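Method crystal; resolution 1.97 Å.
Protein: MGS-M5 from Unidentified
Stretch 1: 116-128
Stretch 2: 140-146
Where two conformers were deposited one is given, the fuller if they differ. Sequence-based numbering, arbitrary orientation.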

# COMPACT_ATOMS: atom_id res chain seq x y z
N LEU A 116 12.67 -15.79 17.17
CA LEU A 116 13.44 -16.50 16.11
C LEU A 116 12.49 -17.14 15.14
O LEU A 116 11.54 -17.84 15.55
N LEU A 117 12.77 -16.93 13.87
CA LEU A 117 12.03 -17.55 12.76
C LEU A 117 12.99 -18.35 11.88
O LEU A 117 13.86 -17.76 11.23
N VAL A 118 12.85 -19.67 11.86
CA VAL A 118 13.81 -20.51 11.13
C VAL A 118 13.22 -20.84 9.76
O VAL A 118 12.07 -21.27 9.69
N ALA A 119 13.95 -20.58 8.67
CA ALA A 119 13.44 -20.97 7.35
C ALA A 119 14.33 -22.07 6.73
O ALA A 119 13.95 -22.69 5.75
N SER A 120 15.50 -22.29 7.32
CA SER A 120 16.44 -23.31 6.85
C SER A 120 15.78 -24.68 6.80
O SER A 120 15.03 -24.99 7.69
N ASN A 121 16.09 -25.52 5.81
CA ASN A 121 15.55 -26.87 5.76
C ASN A 121 16.51 -27.89 6.30
O ASN A 121 17.69 -27.75 6.09
N PRO A 122 15.99 -28.96 6.96
CA PRO A 122 14.55 -29.25 7.16
C PRO A 122 13.99 -28.42 8.32
O PRO A 122 14.46 -28.49 9.46
N VAL A 123 13.02 -27.60 8.00
CA VAL A 123 12.66 -26.50 8.86
C VAL A 123 12.05 -26.98 10.20
O VAL A 123 12.29 -26.37 11.24
N ASP A 124 11.29 -28.07 10.20
CA ASP A 124 10.66 -28.49 11.46
C ASP A 124 11.71 -28.97 12.43
O ASP A 124 11.67 -28.61 13.61
N VAL A 125 12.69 -29.75 11.96
CA VAL A 125 13.68 -30.26 12.90
C VAL A 125 14.59 -29.11 13.33
O VAL A 125 14.89 -28.99 14.51
N LEU A 126 14.93 -28.20 12.42
CA LEU A 126 15.87 -27.14 12.74
C LEU A 126 15.23 -26.08 13.63
O LEU A 126 15.92 -25.47 14.46
N ALA A 127 13.92 -25.91 13.53
CA ALA A 127 13.21 -25.04 14.48
C ALA A 127 13.26 -25.60 15.89
O ALA A 127 13.46 -24.86 16.89
N TYR A 128 13.12 -26.91 16.01
CA TYR A 128 13.25 -27.54 17.33
C TYR A 128 14.68 -27.32 17.86
O TYR A 128 14.90 -27.02 19.06
N ARG A 140 8.33 -18.07 21.34
CA ARG A 140 9.21 -17.07 20.71
C ARG A 140 10.13 -17.68 19.67
O ARG A 140 11.03 -17.01 19.16
N VAL A 141 9.97 -18.96 19.42
CA VAL A 141 10.78 -19.59 18.35
C VAL A 141 9.87 -20.37 17.43
O VAL A 141 9.13 -21.24 17.89
N ILE A 142 9.88 -20.02 16.15
CA ILE A 142 9.03 -20.69 15.20
C ILE A 142 9.80 -21.02 13.94
O ILE A 142 10.90 -20.49 13.68
N GLY A 143 9.19 -21.87 13.12
CA GLY A 143 9.73 -22.10 11.78
C GLY A 143 8.66 -21.74 10.73
O GLY A 143 7.49 -21.64 11.05
N SER A 144 9.06 -21.60 9.47
CA SER A 144 8.10 -21.24 8.44
C SER A 144 7.14 -22.41 8.10
O SER A 144 6.07 -22.18 7.50
N GLY A 145 7.53 -23.64 8.47
CA GLY A 145 6.61 -24.77 8.40
C GLY A 145 5.90 -24.90 7.06
O GLY A 145 6.51 -24.83 6.00
N THR A 146 4.59 -25.10 7.11
CA THR A 146 3.84 -25.37 5.88
C THR A 146 3.10 -24.10 5.39
O THR A 146 2.10 -24.18 4.67

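Polarity across this contact is settled by the backbone, leaving the side chains to pack. Strands 116-118 and 141-143 run parallel, and four hydrogen bonds alternate between them: Leu116 N to Arg140 O (2.9 Å), Ile142 N to Leu116 O (2.8 Å), Val118 N to Ile142 O (2.8 Å) and Ser144 N to Val118 O (3.0 Å). The last, at 147°, is the most bent and carries the ladder one residue past the strand. Three acceptors also receive CA-H contacts; Val118 O lies 3.2 Å from Gly143 CA.

Leu116 (m, t) and Val141 (t) share one face, with Leu116 CD1 4.0 Å from Val141 CG2. Leu117 (t, p) and Ile142 (p, t) share the other, where Leu117 CD1 reaches Ile142 CG1 at 3.8 Å.

The helix covers the Val141 face. Val123 (p) and Ala127 point toward the second strand: Val123 CG2 sits 3.6 Å from Ser144 N, and Ala127 CB 4.0 Å from Gly143 N. Glycine makes this closeness possible, since an ideal CB on Gly143 would clash with Val123 CG2 at 3.0 Å.

Ser144 (p) places OG 3.8 Å from Val123 CG2, a packing contact. Asp124 (m) brings OD1 within 4.2 Å of Gly145 CA, yet both its carboxylate oxygens are hydrogen-bonded elsewhere in the structure.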

# COMPACT_ATOMS: atom_id res chain seq x y z
CB LEU A 116 14.35 -17.62 16.70
CG LEU A 116 15.46 -17.18 17.66
CD1 LEU A 116 16.20 -18.40 18.24
CD2 LEU A 116 16.47 -16.24 16.96
CB LEU A 117 11.34 -16.48 11.91
CG LEU A 117 10.68 -16.90 10.60
CD1 LEU A 117 9.74 -18.10 10.83
CD2 LEU A 117 9.88 -15.69 9.97
CB VAL A 118 14.11 -21.81 11.93
CG1 VAL A 118 15.04 -22.73 11.11
CG2 VAL A 118 14.77 -21.45 13.24
CB ALA A 119 13.37 -19.77 6.39
CB SER A 120 17.65 -23.38 7.78
OG SER A 120 18.28 -22.13 7.91
CB ASN A 121 15.18 -27.25 4.32
CG ASN A 121 13.90 -26.57 3.87
OD1 ASN A 121 13.84 -25.99 2.78
ND2 ASN A 121 12.89 -26.61 4.72
CB PRO A 122 14.53 -30.77 7.47
CG PRO A 122 15.87 -31.04 8.01
CD PRO A 122 16.84 -30.10 7.37
CB VAL A 123 11.69 -25.53 8.12
CG1 VAL A 123 10.38 -26.26 7.72
CG2 VAL A 123 11.38 -24.28 8.98
CB ASP A 124 9.60 -29.58 11.22
CG ASP A 124 8.52 -29.11 10.25
OD1 ASP A 124 7.82 -28.12 10.58
OD2 ASP A 124 8.42 -29.68 9.14
CB VAL A 125 14.52 -31.45 12.33
CG1 VAL A 125 13.62 -32.51 11.67
CG2 VAL A 125 15.59 -30.97 11.40
CB LEU A 126 16.43 -26.51 11.45
CG LEU A 126 17.36 -27.47 10.67
CD1 LEU A 126 17.89 -26.78 9.44
CD2 LEU A 126 18.51 -28.09 11.55
CB ALA A 127 11.72 -24.82 14.02
CB TYR A 128 12.92 -29.05 17.24
CG TYR A 128 12.89 -29.78 18.57
CD1 TYR A 128 14.05 -30.29 19.13
CD2 TYR A 128 11.69 -29.98 19.25
CE1 TYR A 128 14.03 -30.96 20.35
CE2 TYR A 128 11.65 -30.65 20.45
CZ TYR A 128 12.83 -31.13 21.00
OH TYR A 128 12.80 -31.80 22.20
CB ARG A 140 10.10 -16.42 21.78
CG ARG A 140 9.33 -16.03 23.04
CD ARG A 140 8.71 -14.64 22.92
NE ARG A 140 9.71 -13.57 22.85
CZ ARG A 140 9.42 -12.31 22.52
NH1 ARG A 140 8.15 -11.96 22.29
NH2 ARG A 140 10.39 -11.39 22.48
CB VAL A 141 11.86 -20.57 18.92
CG1 VAL A 141 12.64 -21.27 17.76
CG2 VAL A 141 12.80 -19.82 19.84
CB ILE A 142 7.79 -19.78 14.82
CG1 ILE A 142 8.26 -18.44 14.27
CG2 ILE A 142 6.94 -19.56 16.04
CD1 ILE A 142 7.12 -17.54 13.75
CB SER A 144 8.81 -20.76 7.18
OG SER A 144 9.79 -21.67 6.73
CB THR A 146 2.83 -26.51 6.12
OG1 THR A 146 2.14 -26.24 7.34
CG2 THR A 146 3.56 -27.90 6.28